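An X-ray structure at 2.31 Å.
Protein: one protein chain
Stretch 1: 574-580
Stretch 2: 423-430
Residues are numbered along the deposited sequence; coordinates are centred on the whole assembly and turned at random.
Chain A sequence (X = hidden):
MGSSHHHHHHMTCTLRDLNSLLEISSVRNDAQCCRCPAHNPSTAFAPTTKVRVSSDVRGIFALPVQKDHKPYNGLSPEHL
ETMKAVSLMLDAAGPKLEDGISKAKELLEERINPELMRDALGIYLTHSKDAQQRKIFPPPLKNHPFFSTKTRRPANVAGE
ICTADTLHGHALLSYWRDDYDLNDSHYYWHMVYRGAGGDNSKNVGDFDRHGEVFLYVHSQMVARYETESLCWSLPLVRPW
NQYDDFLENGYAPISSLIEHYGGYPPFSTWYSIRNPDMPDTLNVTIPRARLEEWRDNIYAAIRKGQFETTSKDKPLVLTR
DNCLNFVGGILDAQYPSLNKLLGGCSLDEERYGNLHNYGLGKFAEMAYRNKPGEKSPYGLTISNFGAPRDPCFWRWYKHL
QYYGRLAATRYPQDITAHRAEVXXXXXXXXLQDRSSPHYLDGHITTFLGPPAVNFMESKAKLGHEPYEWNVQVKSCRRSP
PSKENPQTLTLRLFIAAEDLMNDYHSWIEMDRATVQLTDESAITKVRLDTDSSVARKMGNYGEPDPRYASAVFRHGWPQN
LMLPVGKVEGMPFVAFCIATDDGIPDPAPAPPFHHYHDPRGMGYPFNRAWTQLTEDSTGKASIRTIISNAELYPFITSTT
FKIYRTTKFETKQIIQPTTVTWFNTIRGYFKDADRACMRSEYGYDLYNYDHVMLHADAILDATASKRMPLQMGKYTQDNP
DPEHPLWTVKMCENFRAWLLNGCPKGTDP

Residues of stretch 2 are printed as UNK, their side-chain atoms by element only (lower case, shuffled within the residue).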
# COMPACT_ATOMS: atom_id res chain seq x y z
N VAL A 574 14.64 -22.13 9.75
CA VAL A 574 15.47 -23.06 10.49
C VAL A 574 15.13 -24.49 10.09
O VAL A 574 13.95 -24.83 9.95
CB VAL A 574 15.29 -22.89 12.01
CG1 VAL A 574 16.08 -23.96 12.78
CG2 VAL A 574 15.73 -21.49 12.44
N ALA A 575 16.15 -25.30 9.86
CA ALA A 575 15.95 -26.72 9.60
C ALA A 575 16.24 -27.50 10.86
O ALA A 575 17.16 -27.18 11.60
CB ALA A 575 16.83 -27.20 8.47
N PHE A 576 15.43 -28.53 11.10
CA PHE A 576 15.50 -29.34 12.30
C PHE A 576 15.52 -30.80 11.87
O PHE A 576 14.74 -31.21 11.01
CB PHE A 576 14.32 -29.03 13.22
CG PHE A 576 14.03 -30.10 14.24
CD1 PHE A 576 13.20 -31.17 13.93
CD2 PHE A 576 14.54 -30.00 15.53
CE1 PHE A 576 12.91 -32.13 14.87
CE2 PHE A 576 14.25 -30.97 16.48
CZ PHE A 576 13.44 -32.04 16.15
N CYS A 577 16.41 -31.58 12.47
CA CYS A 577 16.48 -32.99 12.17
C CYS A 577 16.64 -33.77 13.46
O CYS A 577 17.53 -33.49 14.28
CB CYS A 577 17.63 -33.30 11.20
SG CYS A 577 17.52 -35.01 10.53
N ILE A 578 15.76 -34.73 13.68
CA ILE A 578 15.86 -35.60 14.83
C ILE A 578 16.04 -37.05 14.35
O ILE A 578 15.47 -37.45 13.33
CB ILE A 578 14.62 -35.46 15.78
CG1 ILE A 578 14.75 -36.37 17.01
CG2 ILE A 578 13.32 -35.74 15.04
CD1 ILE A 578 13.67 -36.13 18.04
N ALA A 579 16.87 -37.81 15.05
CA ALA A 579 17.00 -39.23 14.74
C ALA A 579 16.26 -40.06 15.78
O ALA A 579 16.54 -39.99 16.98
CB ALA A 579 18.49 -39.64 14.67
N THR A 580 15.30 -40.86 15.33
CA THR A 580 14.58 -41.70 16.27
C THR A 580 14.86 -43.17 16.04
O THR A 580 15.13 -43.60 14.91
CB THR A 580 13.04 -41.44 16.22
OG1 THR A 580 12.54 -41.69 14.90
CG2 THR A 580 12.73 -40.01 16.62
N UNK A 423 24.81 -39.77 16.67
CA UNK A 423 25.11 -38.35 16.78
C UNK A 423 24.88 -37.71 15.44
O UNK A 423 25.49 -38.13 14.45
c UNK A 423 26.56 -38.10 17.24
c UNK A 423 26.77 -38.59 18.67
c UNK A 423 26.91 -36.62 17.11
N UNK A 424 23.99 -36.71 15.40
CA UNK A 424 23.76 -35.95 14.18
C UNK A 424 24.58 -34.67 14.16
O UNK A 424 24.79 -34.04 15.20
c UNK A 424 21.76 -37.65 12.71
c UNK A 424 19.87 -36.10 13.35
c UNK A 424 21.24 -36.68 13.76
c UNK A 424 22.27 -35.57 14.03
N UNK A 425 25.02 -34.27 12.97
CA UNK A 425 25.73 -33.00 12.82
C UNK A 425 25.64 -32.55 11.38
O UNK A 425 25.25 -33.31 10.50
c UNK A 425 27.20 -33.13 13.24
o UNK A 425 27.93 -33.86 12.27
N UNK A 426 25.99 -31.29 11.14
CA UNK A 426 26.17 -30.79 9.78
C UNK A 426 24.94 -30.88 8.90
O UNK A 426 25.02 -31.31 7.75
n UNK A 426 28.97 -29.79 9.50
c UNK A 426 28.69 -31.07 9.62
c UNK A 426 27.33 -31.52 9.10
o UNK A 426 29.48 -31.86 10.11
N UNK A 427 23.79 -30.46 9.42
CA UNK A 427 22.58 -30.44 8.61
C UNK A 427 22.68 -29.33 7.58
O UNK A 427 22.99 -28.19 7.91
c UNK A 427 19.74 -31.43 8.01
c UNK A 427 20.00 -30.15 8.80
c UNK A 427 18.88 -29.90 9.81
c UNK A 427 21.35 -30.25 9.50
N UNK A 428 22.42 -29.67 6.32
CA UNK A 428 22.44 -28.68 5.26
C UNK A 428 21.18 -28.79 4.37
O UNK A 428 20.72 -29.89 4.06
c UNK A 428 24.99 -28.68 5.26
c UNK A 428 23.73 -28.81 4.39
c UNK A 428 23.75 -27.77 3.31
N UNK A 429 20.62 -27.65 3.97
CA UNK A 429 19.63 -27.60 2.88
C UNK A 429 20.26 -26.83 1.70
O UNK A 429 20.74 -25.71 1.89
c UNK A 429 17.78 -27.58 4.63
c UNK A 429 17.23 -27.03 2.25
c UNK A 429 18.29 -26.93 3.33
N UNK A 430 20.30 -27.44 0.51
CA UNK A 430 21.04 -26.88 -0.65
C UNK A 430 20.28 -27.02 -1.93
O UNK A 430 19.47 -27.93 -2.06
c UNK A 430 24.51 -28.53 -0.27
n UNK A 430 24.76 -29.84 -0.86
n UNK A 430 26.21 -31.53 -1.49
n UNK A 430 27.01 -29.58 -0.58
c UNK A 430 25.99 -30.33 -0.98
c UNK A 430 22.35 -27.61 -0.95
c UNK A 430 23.06 -28.27 0.15

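Position 423 carries three side-chain carbons, one bonded to CA and bearing the other two. That fork at the first atom is valine. Val423 points away from stretch 1 and takes no part in the contact.

Position 424 has four carbons, forked at the second, and it points toward stretch 1. One terminal carbon lies at 3.8 Å from Cys577 SG and at 4.0 Å from Ala579 CB. A fork one atom out from CB, with no heteroatom, is leucine. In the m,t rotamer, Leu424 brings CD1 to 3.6 Å from Cys577 O and 3.8 Å from Ala579 N, so the methyl packs against backbone as well as side chains.

At 425 there is one carbon and then one oxygen, far from stretch 1: a serine. Position 426 has two carbons, the second carrying one oxygen and one nitrogen, which is the amide of asparagine. Asn426 is exposed, out of reach of the contact, and has a positive phi of 60°. These two residues separate one inward-pointing position from the next, so the inward positions fall at 424 and 427, a spacing of three where regular strand alternation would give two.

Position 427 again shows four carbons forked at the second. One terminal carbon comes to 3.6 Å from Ala575 CB and 3.9 Å from Cys577 CB. The residue is leucine, and Leu427 adopts the t,p rotamer, with CD2 also 3.9 Å from Phe576 N.

Position 428 has three carbons, forked at the first: valine, pointing away. Position 429 has the same three-carbon fork but points toward stretch 1, one of its methyls lying 4.0 Å from Ala575 CB. It too is valine, and that methyl of Val429 is CG2.

Position 430 has three carbons, a nitrogen, then a carbon bearing two more nitrogens: the guanidinium of arginine. Arg430 lies out of reach, with NE and NH2 hydrogen-bonded elsewhere in the structure.

The contact is apolar packing, with no hydrogen bonds between the strands. Their axes approach to 8.0 Å at 131°, leaving room for side chains between the backbones. Stretch 1 offers Ala575, Cys577 and Ala579, every second residue, while Phe576 and Ile578 point away. The small inward side chains let the leucine methyls reach the backbone of stretch 1, and the two leucines make most of stretch 2's contact. The rule to read here is large against small: branched residues on one strand fill the space that alanine and cysteine leave on the other.

Stretch 2, residues 423-430: VLSNLVVR
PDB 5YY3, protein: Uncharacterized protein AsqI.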